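Local atomic coordinates of Ice-binding protein isoform1a (Antarctomyces psychrotrophicus, PDB entry 7BWX), a protein that binds ice, recognising specific water molecules in the prism planes of the crystal, and so probably restrains ice growth. Residues A[34-39]-A[53-58]; A[21-26]-A[40-45]; A[189-194]-A[202-207]; A[25-30]-A[47-52]; A[11-16]-A[64-69]. The protein carries 1 engineered substitution. All coordinates share one frame; numbering follows the deposited sequence.

Contact 1: residues A[34-39]-A[53-58]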
# COMPACT_ATOMS: atom_id res chain seq x y z
N ASN A 34 -0.62 7.19 -11.36
CA ASN A 34 0.10 8.48 -11.27
C ASN A 34 1.35 8.26 -10.43
O ASN A 34 1.38 8.58 -9.24
CB ASN A 34 -0.77 9.62 -10.73
CG ASN A 34 -1.97 9.87 -11.61
OD1 ASN A 34 -1.81 10.03 -12.82
ND2 ASN A 34 -3.16 9.84 -11.00
N GLY A 35 2.37 7.71 -11.07
CA GLY A 35 3.60 7.23 -10.42
C GLY A 35 4.35 6.34 -11.39
O GLY A 35 3.87 6.09 -12.48
N ASP A 36 5.48 5.85 -10.94
CA ASP A 36 6.31 4.92 -11.71
C ASP A 36 5.71 3.53 -11.55
O ASP A 36 4.96 3.27 -10.57
CB ASP A 36 7.75 4.98 -11.22
CG ASP A 36 8.45 6.31 -11.46
OD1 ASP A 36 7.95 7.11 -12.26
OD2 ASP A 36 9.51 6.49 -10.85
N MET A 37 6.02 2.64 -12.49
CA MET A 37 5.60 1.23 -12.43
C MET A 37 6.79 0.37 -12.80
O MET A 37 7.59 0.77 -13.69
CB MET A 37 4.43 0.92 -13.36
CG MET A 37 3.95 -0.51 -13.23
SD MET A 37 2.26 -0.63 -13.86
CE MET A 37 2.55 -0.21 -15.58
N GLY A 38 6.97 -0.73 -12.07
CA GLY A 38 8.08 -1.61 -12.43
C GLY A 38 7.89 -3.04 -11.99
O GLY A 38 7.05 -3.35 -11.14
N THR A 39 8.75 -3.87 -12.55
CA THR A 39 8.89 -5.29 -12.22
C THR A 39 10.39 -5.61 -12.26
O THR A 39 11.15 -4.79 -12.75
CB THR A 39 8.17 -6.16 -13.25
OG1 THR A 39 8.94 -6.21 -14.45
CG2 THR A 39 6.80 -5.64 -13.60
N THR A 53 1.54 7.55 -15.75
CA THR A 53 1.94 8.92 -16.08
C THR A 53 3.38 9.09 -15.66
O THR A 53 3.93 10.12 -15.99
CB THR A 53 0.96 9.90 -15.42
OG1 THR A 53 1.05 9.76 -14.00
CG2 THR A 53 -0.44 9.62 -15.89
N GLY A 54 3.94 8.18 -14.86
CA GLY A 54 5.35 8.30 -14.47
C GLY A 54 6.20 7.46 -15.40
O GLY A 54 5.80 7.24 -16.54
N GLN A 55 7.29 6.91 -14.91
CA GLN A 55 8.25 6.14 -15.76
C GLN A 55 8.01 4.64 -15.57
O GLN A 55 7.79 4.20 -14.43
CB GLN A 55 9.68 6.52 -15.37
CG GLN A 55 10.09 7.92 -15.80
CD GLN A 55 11.56 8.14 -15.50
OE1 GLN A 55 11.91 8.86 -14.56
NE2 GLN A 55 12.43 7.46 -16.24
N LEU A 56 8.12 3.88 -16.64
CA LEU A 56 8.05 2.42 -16.62
C LEU A 56 9.48 1.90 -16.43
O LEU A 56 10.39 2.36 -17.13
CB LEU A 56 7.38 2.02 -17.92
CG LEU A 56 6.89 0.60 -18.06
CD1 LEU A 56 6.04 0.14 -16.87
CD2 LEU A 56 6.11 0.48 -19.36
N HIS A 57 9.72 1.05 -15.45
CA HIS A 57 11.05 0.47 -15.20
C HIS A 57 10.88 -1.04 -15.16
O HIS A 57 10.58 -1.58 -14.09
CB HIS A 57 11.64 1.01 -13.91
CG HIS A 57 12.00 2.46 -13.95
ND1 HIS A 57 13.15 2.90 -14.58
CD2 HIS A 57 11.42 3.55 -13.35
CE1 HIS A 57 13.24 4.22 -14.45
NE2 HIS A 57 12.19 4.65 -13.68
N ILE A 58 10.96 -1.68 -16.32
CA ILE A 58 10.89 -3.16 -16.38
C ILE A 58 12.33 -3.68 -16.43
O ILE A 58 13.00 -3.65 -17.52
CB ILE A 58 10.02 -3.64 -17.53
CG1 ILE A 58 8.64 -2.97 -17.49
CG2 ILE A 58 9.93 -5.15 -17.50
CD1 ILE A 58 7.75 -3.32 -18.65
O HOH W 1 11.69 7.02 -12.41

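Contact 2: residues A[21-26]-A[40-45]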
# COMPACT_ATOMS: atom_id res chain seq x y z
N ALA A 21 6.15 -4.73 -8.59
CA ALA A 21 5.92 -6.16 -8.32
C ALA A 21 6.93 -6.94 -9.12
O ALA A 21 6.98 -6.81 -10.34
CB ALA A 21 4.55 -6.54 -8.69
N PRO A 22 7.68 -7.83 -8.46
CA PRO A 22 8.71 -8.55 -9.18
C PRO A 22 8.11 -9.43 -10.28
O PRO A 22 8.65 -9.46 -11.41
CB PRO A 22 9.39 -9.36 -8.10
CG PRO A 22 8.42 -9.39 -6.93
CD PRO A 22 7.62 -8.11 -7.03
N GLN A 23 7.01 -10.11 -9.99
CA GLN A 23 6.44 -11.11 -10.91
C GLN A 23 5.25 -10.55 -11.69
O GLN A 23 4.40 -11.35 -12.15
CB GLN A 23 6.11 -12.40 -10.15
CG GLN A 23 7.29 -13.06 -9.42
CD GLN A 23 8.64 -13.03 -10.08
OE1 GLN A 23 8.81 -13.29 -11.29
NE2 GLN A 23 9.64 -12.74 -9.27
N GLY A 24 5.20 -9.23 -11.90
CA GLY A 24 4.39 -8.64 -12.95
C GLY A 24 3.22 -7.82 -12.41
O GLY A 24 2.87 -7.94 -11.21
N VAL A 25 2.65 -7.00 -13.28
CA VAL A 25 1.42 -6.22 -13.02
C VAL A 25 0.45 -6.63 -14.12
O VAL A 25 0.84 -6.61 -15.31
CB VAL A 25 1.68 -4.71 -13.03
CG1 VAL A 25 0.39 -3.97 -12.75
CG2 VAL A 25 2.75 -4.29 -12.06
N ALA A 26 -0.71 -7.12 -13.74
CA ALA A 26 -1.75 -7.59 -14.66
C ALA A 26 -2.95 -6.66 -14.47
O ALA A 26 -3.53 -6.71 -13.39
CB ALA A 26 -2.14 -9.03 -14.36
N THR A 40 10.75 -6.82 -11.85
CA THR A 40 12.14 -7.29 -11.92
C THR A 40 12.35 -8.13 -13.18
O THR A 40 13.33 -8.90 -13.21
CB THR A 40 12.51 -7.97 -10.61
OG1 THR A 40 11.61 -9.03 -10.31
CG2 THR A 40 12.51 -6.97 -9.46
N GLY A 41 11.59 -7.91 -14.25
CA GLY A 41 11.79 -8.65 -15.51
C GLY A 41 10.48 -9.16 -16.11
O GLY A 41 10.36 -9.25 -17.34
N THR A 42 9.52 -9.53 -15.29
CA THR A 42 8.21 -9.99 -15.78
C THR A 42 7.53 -8.86 -16.57
O THR A 42 7.55 -7.71 -16.12
CB THR A 42 7.36 -10.45 -14.59
OG1 THR A 42 8.12 -11.45 -13.89
CG2 THR A 42 6.01 -10.95 -15.01
N SER A 43 6.90 -9.19 -17.69
CA SER A 43 6.16 -8.24 -18.54
C SER A 43 4.90 -7.79 -17.81
O SER A 43 4.43 -8.51 -16.88
CB SER A 43 5.84 -8.87 -19.87
OG SER A 43 4.84 -9.84 -19.66
N ILE A 44 4.44 -6.59 -18.11
CA ILE A 44 3.15 -6.08 -17.57
C ILE A 44 2.10 -6.38 -18.62
O ILE A 44 2.47 -6.39 -19.81
CB ILE A 44 3.26 -4.59 -17.23
CG1 ILE A 44 3.53 -3.77 -18.50
CG2 ILE A 44 4.37 -4.39 -16.20
CD1 ILE A 44 3.24 -2.29 -18.37
N THR A 45 0.85 -6.56 -18.25
CA THR A 45 -0.22 -6.75 -19.25
C THR A 45 -1.36 -5.81 -18.92
O THR A 45 -1.52 -5.46 -17.73
CB THR A 45 -0.74 -8.19 -19.30
OG1 THR A 45 -1.20 -8.57 -17.99
CG2 THR A 45 0.37 -9.15 -19.58
O HOH W 2 10.76 -10.87 -12.83

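Contact 3: residues A[189-194]-A[202-207]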
# COMPACT_ATOMS: atom_id res chain seq x y z
N GLY A 189 -1.15 6.73 -2.43
CA GLY A 189 -0.05 5.95 -1.85
C GLY A 189 0.57 5.09 -2.91
O GLY A 189 0.79 5.60 -4.05
N ALA A 190 0.81 3.83 -2.60
CA ALA A 190 1.62 2.95 -3.48
C ALA A 190 1.30 1.50 -3.19
O ALA A 190 0.90 1.21 -2.06
CB ALA A 190 3.07 3.26 -3.26
N LEU A 191 1.43 0.65 -4.21
CA LEU A 191 1.23 -0.80 -4.11
C LEU A 191 2.58 -1.49 -4.37
O LEU A 191 3.00 -1.53 -5.54
CB LEU A 191 0.16 -1.24 -5.11
CG LEU A 191 -1.17 -0.50 -5.00
CD1 LEU A 191 -2.13 -1.00 -6.03
CD2 LEU A 191 -1.78 -0.59 -3.61
N LEU A 192 3.27 -1.92 -3.29
CA LEU A 192 4.62 -2.51 -3.37
C LEU A 192 4.53 -3.98 -2.96
O LEU A 192 4.48 -4.30 -1.74
CB LEU A 192 5.56 -1.71 -2.46
CG LEU A 192 5.58 -0.20 -2.66
CD1 LEU A 192 6.59 0.43 -1.74
CD2 LEU A 192 5.91 0.20 -4.08
N ALA A 193 4.40 -4.85 -3.96
CA ALA A 193 4.08 -6.28 -3.79
C ALA A 193 5.35 -7.11 -3.77
O ALA A 193 6.35 -6.66 -4.37
CB ALA A 193 3.18 -6.78 -4.87
N GLY A 194 5.30 -8.24 -3.09
CA GLY A 194 6.41 -9.20 -3.09
C GLY A 194 6.24 -10.25 -4.19
O GLY A 194 7.18 -11.02 -4.42
N ASN A 202 -8.39 0.90 -11.65
CA ASN A 202 -7.97 1.56 -10.40
C ASN A 202 -7.35 2.92 -10.69
O ASN A 202 -6.92 3.20 -11.83
CB ASN A 202 -6.98 0.73 -9.60
CG ASN A 202 -7.51 -0.65 -9.38
OD1 ASN A 202 -6.96 -1.61 -9.92
ND2 ASN A 202 -8.56 -0.74 -8.59
N THR A 203 -7.25 3.74 -9.66
CA THR A 203 -6.41 4.95 -9.72
C THR A 203 -5.46 4.89 -8.54
O THR A 203 -5.92 4.77 -7.42
CB THR A 203 -7.21 6.25 -9.66
OG1 THR A 203 -8.17 6.13 -10.69
CG2 THR A 203 -6.34 7.48 -9.88
N VAL A 204 -4.18 5.00 -8.81
CA VAL A 204 -3.13 5.03 -7.78
C VAL A 204 -2.32 6.29 -8.01
O VAL A 204 -1.75 6.48 -9.13
CB VAL A 204 -2.22 3.79 -7.89
CG1 VAL A 204 -1.15 3.84 -6.80
CG2 VAL A 204 -3.02 2.51 -7.89
N THR A 205 -2.27 7.12 -6.99
CA THR A 205 -1.52 8.37 -7.04
C THR A 205 -0.48 8.42 -5.93
O THR A 205 -0.84 8.55 -4.74
CB THR A 205 -2.49 9.57 -6.94
OG1 THR A 205 -3.44 9.43 -7.98
CG2 THR A 205 -1.74 10.88 -7.05
N VAL A 206 0.78 8.47 -6.31
CA VAL A 206 1.88 8.53 -5.32
C VAL A 206 1.83 9.89 -4.62
O VAL A 206 1.61 10.87 -5.27
CB VAL A 206 3.23 8.24 -6.00
CG1 VAL A 206 4.39 8.41 -5.04
CG2 VAL A 206 3.22 6.84 -6.60
N GLN A 207 2.07 9.91 -3.32
CA GLN A 207 2.01 11.11 -2.45
C GLN A 207 3.40 11.42 -1.91
O GLN A 207 4.16 10.48 -1.77
CB GLN A 207 1.06 10.85 -1.28
CG GLN A 207 -0.34 10.43 -1.71
CD GLN A 207 -1.05 11.51 -2.50
OE1 GLN A 207 -1.54 11.30 -3.62
NE2 GLN A 207 -1.08 12.68 -1.93

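Contact 4: residues A[25-30]-A[47-52]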
# COMPACT_ATOMS: atom_id res chain seq x y z
N VAL A 25 2.65 -7.00 -13.28
CA VAL A 25 1.42 -6.22 -13.02
C VAL A 25 0.45 -6.63 -14.12
O VAL A 25 0.84 -6.61 -15.31
CB VAL A 25 1.68 -4.71 -13.03
CG1 VAL A 25 0.39 -3.97 -12.75
CG2 VAL A 25 2.75 -4.29 -12.06
N ALA A 26 -0.71 -7.12 -13.74
CA ALA A 26 -1.75 -7.59 -14.66
C ALA A 26 -2.95 -6.66 -14.47
O ALA A 26 -3.53 -6.71 -13.39
CB ALA A 26 -2.14 -9.03 -14.36
N ASN A 27 -3.30 -5.90 -15.49
CA ASN A 27 -4.37 -4.88 -15.44
C ASN A 27 -5.54 -5.26 -16.33
O ASN A 27 -5.33 -5.66 -17.49
CB ASN A 27 -3.84 -3.50 -15.86
CG ASN A 27 -4.92 -2.45 -15.87
OD1 ASN A 27 -5.42 -2.00 -16.95
ND2 ASN A 27 -5.41 -2.20 -14.68
N ALA A 28 -6.75 -4.93 -15.88
CA ALA A 28 -7.97 -4.84 -16.70
C ALA A 28 -8.52 -3.42 -16.57
O ALA A 28 -8.41 -2.83 -15.48
CB ALA A 28 -8.99 -5.83 -16.20
N GLY A 29 -9.14 -2.91 -17.62
CA GLY A 29 -9.84 -1.62 -17.56
C GLY A 29 -8.98 -0.40 -17.51
O GLY A 29 -7.71 -0.43 -17.64
N ALA A 30 -9.68 0.72 -17.36
CA ALA A 30 -9.12 2.07 -17.57
C ALA A 30 -8.43 2.53 -16.27
O ALA A 30 -8.76 3.56 -15.68
CB ALA A 30 -10.25 3.00 -18.02
N PHE A 47 -1.85 -2.64 -20.33
CA PHE A 47 -1.49 -1.24 -20.59
C PHE A 47 -1.16 -1.10 -22.08
O PHE A 47 -0.04 -1.42 -22.46
CB PHE A 47 -0.31 -0.82 -19.72
CG PHE A 47 -0.57 -0.91 -18.24
CD1 PHE A 47 -0.42 -2.10 -17.57
CD2 PHE A 47 -0.94 0.23 -17.52
CE1 PHE A 47 -0.66 -2.17 -16.20
CE2 PHE A 47 -1.17 0.15 -16.15
CZ PHE A 47 -1.06 -1.06 -15.50
N PRO A 48 -2.07 -0.63 -22.97
CA PRO A 48 -3.44 -0.20 -22.65
C PRO A 48 -4.38 -1.37 -22.39
O PRO A 48 -4.04 -2.53 -22.69
CB PRO A 48 -3.87 0.58 -23.93
CG PRO A 48 -3.09 -0.09 -25.02
CD PRO A 48 -1.75 -0.43 -24.40
N PRO A 49 -5.58 -1.15 -21.81
CA PRO A 49 -6.20 0.17 -21.59
C PRO A 49 -5.74 0.97 -20.36
O PRO A 49 -5.99 2.16 -20.25
CB PRO A 49 -7.68 -0.20 -21.46
CG PRO A 49 -7.63 -1.55 -20.80
CD PRO A 49 -6.51 -2.26 -21.52
N GLY A 50 -4.96 0.35 -19.48
CA GLY A 50 -4.32 1.06 -18.38
C GLY A 50 -3.34 2.07 -18.89
O GLY A 50 -2.78 1.90 -20.00
N LEU A 51 -3.05 3.08 -18.09
CA LEU A 51 -1.88 3.89 -18.40
C LEU A 51 -1.14 4.36 -17.17
O LEU A 51 -1.70 4.34 -16.04
CB LEU A 51 -2.31 5.05 -19.28
CG LEU A 51 -3.20 6.09 -18.66
CD1 LEU A 51 -2.40 7.21 -18.08
CD2 LEU A 51 -4.04 6.70 -19.78
N ILE A 52 0.10 4.73 -17.37
CA ILE A 52 0.89 5.28 -16.26
C ILE A 52 1.42 6.63 -16.70
O ILE A 52 1.77 6.78 -17.89
CB ILE A 52 2.00 4.32 -15.81
CG1 ILE A 52 3.34 4.64 -16.41
CG2 ILE A 52 1.61 2.88 -16.06
CD1 ILE A 52 4.45 3.98 -15.67

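Contact 5: residues A[11-16]-A[64-69]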
# COMPACT_ATOMS: atom_id res chain seq x y z
N LEU A 11 11.69 4.24 1.93
CA LEU A 11 11.34 3.37 0.78
C LEU A 11 12.44 3.46 -0.29
O LEU A 11 12.33 2.76 -1.28
CB LEU A 11 9.99 3.77 0.18
CG LEU A 11 8.78 3.53 1.07
CD1 LEU A 11 7.51 3.97 0.37
CD2 LEU A 11 8.68 2.09 1.46
N GLY A 12 13.43 4.35 -0.09
CA GLY A 12 14.55 4.50 -1.02
C GLY A 12 14.07 4.68 -2.45
O GLY A 12 13.19 5.52 -2.73
N ALA A 13 14.56 3.87 -3.38
CA ALA A 13 14.22 4.05 -4.80
C ALA A 13 12.78 3.60 -5.06
O ALA A 13 12.29 3.94 -6.15
CB ALA A 13 15.17 3.32 -5.71
N ALA A 14 12.12 2.90 -4.15
CA ALA A 14 10.69 2.50 -4.33
C ALA A 14 9.76 3.71 -4.14
O ALA A 14 8.57 3.60 -4.47
CB ALA A 14 10.33 1.38 -3.39
N SER A 15 10.26 4.84 -3.61
CA SER A 15 9.39 5.96 -3.16
C SER A 15 8.62 6.60 -4.32
O SER A 15 7.57 7.19 -4.05
CB SER A 15 10.18 7.00 -2.39
OG SER A 15 10.96 7.73 -3.33
N SER A 16 9.06 6.47 -5.57
CA SER A 16 8.40 7.08 -6.74
C SER A 16 7.40 6.13 -7.43
O SER A 16 6.71 6.57 -8.40
CB SER A 16 9.44 7.56 -7.68
OG SER A 16 10.14 6.47 -8.27
N THR A 64 15.53 -2.88 -9.96
CA THR A 64 16.27 -3.76 -9.03
C THR A 64 16.46 -3.06 -7.68
O THR A 64 16.16 -3.68 -6.61
CB THR A 64 17.61 -4.21 -9.59
OG1 THR A 64 17.27 -5.00 -10.73
CG2 THR A 64 18.41 -5.02 -8.60
N GLN A 65 16.91 -1.81 -7.71
CA GLN A 65 17.17 -1.06 -6.45
C GLN A 65 15.83 -0.79 -5.75
O GLN A 65 15.76 -0.94 -4.51
CB GLN A 65 17.93 0.23 -6.70
CG GLN A 65 18.39 0.92 -5.41
CD GLN A 65 19.39 0.07 -4.66
OE1 GLN A 65 20.45 -0.21 -5.17
NE2 GLN A 65 19.03 -0.44 -3.49
N ALA A 66 14.79 -0.44 -6.50
CA ALA A 66 13.46 -0.16 -5.92
C ALA A 66 12.91 -1.42 -5.25
O ALA A 66 12.42 -1.36 -4.08
CB ALA A 66 12.49 0.38 -6.97
N PHE A 67 13.00 -2.57 -5.92
CA PHE A 67 12.48 -3.80 -5.31
C PHE A 67 13.26 -4.11 -4.03
O PHE A 67 12.65 -4.42 -2.96
CB PHE A 67 12.49 -4.97 -6.29
CG PHE A 67 11.90 -6.18 -5.64
CD1 PHE A 67 10.55 -6.20 -5.33
CD2 PHE A 67 12.71 -7.23 -5.25
CE1 PHE A 67 10.02 -7.28 -4.65
CE2 PHE A 67 12.16 -8.33 -4.61
CZ PHE A 67 10.83 -8.33 -4.29
N ALA A 68 14.57 -4.10 -4.10
CA ALA A 68 15.42 -4.37 -2.91
C ALA A 68 14.99 -3.41 -1.79
O ALA A 68 14.78 -3.83 -0.67
CB ALA A 68 16.85 -4.15 -3.23
N ASP A 69 14.84 -2.13 -2.11
CA ASP A 69 14.47 -1.10 -1.11
C ASP A 69 13.09 -1.40 -0.53
O ASP A 69 12.90 -1.19 0.67
CB ASP A 69 14.57 0.32 -1.69
CG ASP A 69 16.03 0.77 -1.97
OD1 ASP A 69 17.03 0.05 -1.54
OD2 ASP A 69 16.19 1.83 -2.62

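Contact 1: residues A[34-39]-A[53-58]
Asp36 and Gln55 join the two segments where strands 36-39 and 56-58 begin to run parallel, their axes 7° apart. Gln55 N gives Asp36 OD1 an almost straight bond of 2.7 Å, meeting the oxygen from above the carboxylate plane. Met37 N bonds to Gln55 O, and His57 N reaches Met37 O at 2.8 Å; the last rung, Thr39 N to His57 O, is weak. The tight part lies on the face bearing Met37 and Leu56. These side chains run side by side, with Met37 CE 3.7 Å from Leu56 CD1. Thr39 OG1, between its backbone N and carbonyl carbon (chi1 76°), touches Ile58 CG2 at 3.4 Å but is hydrogen-bonded to Thr42 O and Gly41 N.

The face of His57 is wetter. One water lies in the plane of the imidazole at its edge, 2.7 Å from His57 NE2, and donates to Asp36 OD2 and, weakly, to Gln55 OE1; His57 ND1 is hydrogen-bonded to Asp60 OD2. Stacked coils of a right-handed beta-helix are joined thus: strand 36-39 pairs on its other side with strand 19-20, while strand 56-58 leads into helix 61-79, where His57 rests on Thr62 and Ser63.

Contact 2: residues A[21-26]-A[40-45]
Thr40 lays its hydroxyl against the CA and CB of Pro22, with OG1 3.1 Å from Pro22 CB. The hydroxyl stands between the backbone N and carbonyl carbon of Thr40 (chi1 57°), and from there it donates to Pro22 O at 3.2 Å. This donor comes in at the flank of the carbonyl, at a C=O...donor angle of 95°. Thr40 N adds a weak bond to the same oxygen, and a water donates to it at 2.9 Å while also hydrogen-bonding to Thr42 OG1, so Pro22 O is gripped from several quarters.

Gln23 and Thr42 cross at about a right angle, Gln23 OE1 lying near the hydroxyl. The methyl of Thr42 turns the other way and presses against the backbone, its CG2 3.5 Å from Gly24 CA. A side chain on Gly24 would collide with that methyl. Farther along, Thr45 N bonds to Val25 O at 2.9 Å, nearly along the C=O axis, and the CA-H of Ile44 also approaches this oxygen. Val25 CB and Ile44 CG2 meet more loosely, 4.2 Å apart.

The type I turn from Ala21 to Gly24 thus stacks on the following coil at a corner of the solenoid. Phe67 of helix 61-79 packs on Pro22 and Thr40, Met37 of strand 36-39 on Val25 and Ile44, and strand 197-200 flanks strand 25-28.

Contact 3: residues A[189-194]-A[202-207]
Val204 is the first residue of 202-207 to meet the other segment, and its two methyls divide the work. CG1, anti to the backbone N (chi1 -179°), faces Gly189 O at 3.8 Å. CG2 turns to Leu191, whose CD1 it meets at 4.1 Å, the two apolar side chains crossing obliquely.

Thr205 contributes its backbone. Its carbonyl oxygen accepts Gly189 N at 3.0 Å, in a bent bond (142° at the hydrogen) whose donor stands above the carbonyl plane. The side chain of Thr205 starts out away from 189-194, and its hydroxyl is hydrogen-bonded to Asn34 ND2. At Val206 the roles reverse: its CA-H points to Gly189 O, the CA lying 3.4 Å from that oxygen, and the methyl CG2 rests against the same atom at 3.7 Å. One glycine therefore gives its N-H to Thr205 O in a hydrogen bond, while its carbonyl receives a CA-H contact from Val206. Gln207 closes the walk with its aliphatic part, CG coming 3.9 Å from Gly189 N.

The touching parts head 132° apart; the chain turns a corner at Gly189, so the strands before and after it belong to different faces of the solenoid. The surroundings reveal how this beta-helix is stacked: strand 203-205, near the end of the chain, is flanked by strand 186-192 and by the early strand 32-34. Strand 186-192 in turn pairs with strands 172-175 and 19-20, and Leu191 packs on Ile179 of strand 179-181.

Contact 4: residues A[25-30]-A[47-52]
Asn27 and Phe47 are brought together by different choices at chi1. Asn27 extends CG anti to its backbone N (178°), whereas Phe47 sets CG anti to the carbonyl carbon (-61°). The two side chains cross at about a right angle, with Asn27 CB 3.5 Å from Phe47 CE1 and 3.7 Å from Phe47 CZ. Asn27 CG lies over one face of the ring, and the amide plane is inclined 36° to it. Val25 comes instead to the rim, its CG1 4.0 Å from Phe47 CE1.

In the triangular beta-helix of this family, such packing lines the inner side of a coil where strand 25-28 runs along one face and 47-52 bends round the next corner. Met37 and Leu199 also touch Phe47 there. An alanine at Phe47 would probably open a gap beside Asn27 CB and Val25 CG1.

Outside the ring, the corner is shaped by two successive cis peptide bonds, before Pro48 and before Pro49. The ring of Pro49 leans on the backbone of Gly29, its CG 3.4 Å from Gly29 O. Gly50 N comes equally near that oxygen, at a poor angle for a hydrogen bond, and Ala30 CA lies 4.1 Å from Pro49 O.

Contact 5: residues A[11-16]-A[64-69]
Ala13 N and Asp69 OD2 form a short, practically straight hydrogen bond, 2.7 Å long with 178° at the hydrogen. The carboxylate oxygen uses its anti lone pair, the one facing away from OD1. Asp69 OD1 is held separately by Gln65, one helical turn earlier, whose NE2 donates at 2.8 Å from above the carboxylate plane, with the oxygen close to the plane of the Gln65 amide. With a donor on each oxygen, the carboxylate has little freedom to rotate. The side chain sets out toward the loop, with CG anti to the carbonyl carbon of Asp69 (chi1 -69°). Gly12 passes so close to it that a side chain there would run into OD2.

Helix 61-79 lies alongside the beta-helix, a hallmark of this family of ice-binding proteins, and here the N-terminal loop with its 3-10 turn at 13-14 packs against it. Small residues permit the close approach: Ala66 CB sits 3.7 Å from Ala13 O, and Ala14 CB reaches Ala66 O at 3.5 Å. Leu11 O accepts Ala14 N within the turn and also rests against Asp69 CB at 3.3 Å. An alanine in place of Asp69 would probably leave Ala13 N without its acceptor and set the Gln65 amide free to turn. On the side toward the solenoid, Leu11 touches Asn172 and Ile174 of strand 172-175, while Phe17 lies against Ala66.

How the contacts relate
Followed from the N terminus, the chain first opens contact 5, whose closure at helix 61-79 makes a loop enclosing contacts 1, 2 and 4. Contacts 2 and 4 set out from neighbouring, overlapping segments on and before strand 25-28 and close at 40-45 and 47-52. Contact 1 opens at 34-39, inside both of those loops, and closes beyond them at 53-58, so it crosses each; Met37 meets Ile44, Phe47 and Val25 where the three converge. Contact 3 comes later, in series with all the others, yet Asn34 bonds to the backbone of Val204 and Val206. The solenoid's early coils are thereby tied to its late ones and to the flanking helix.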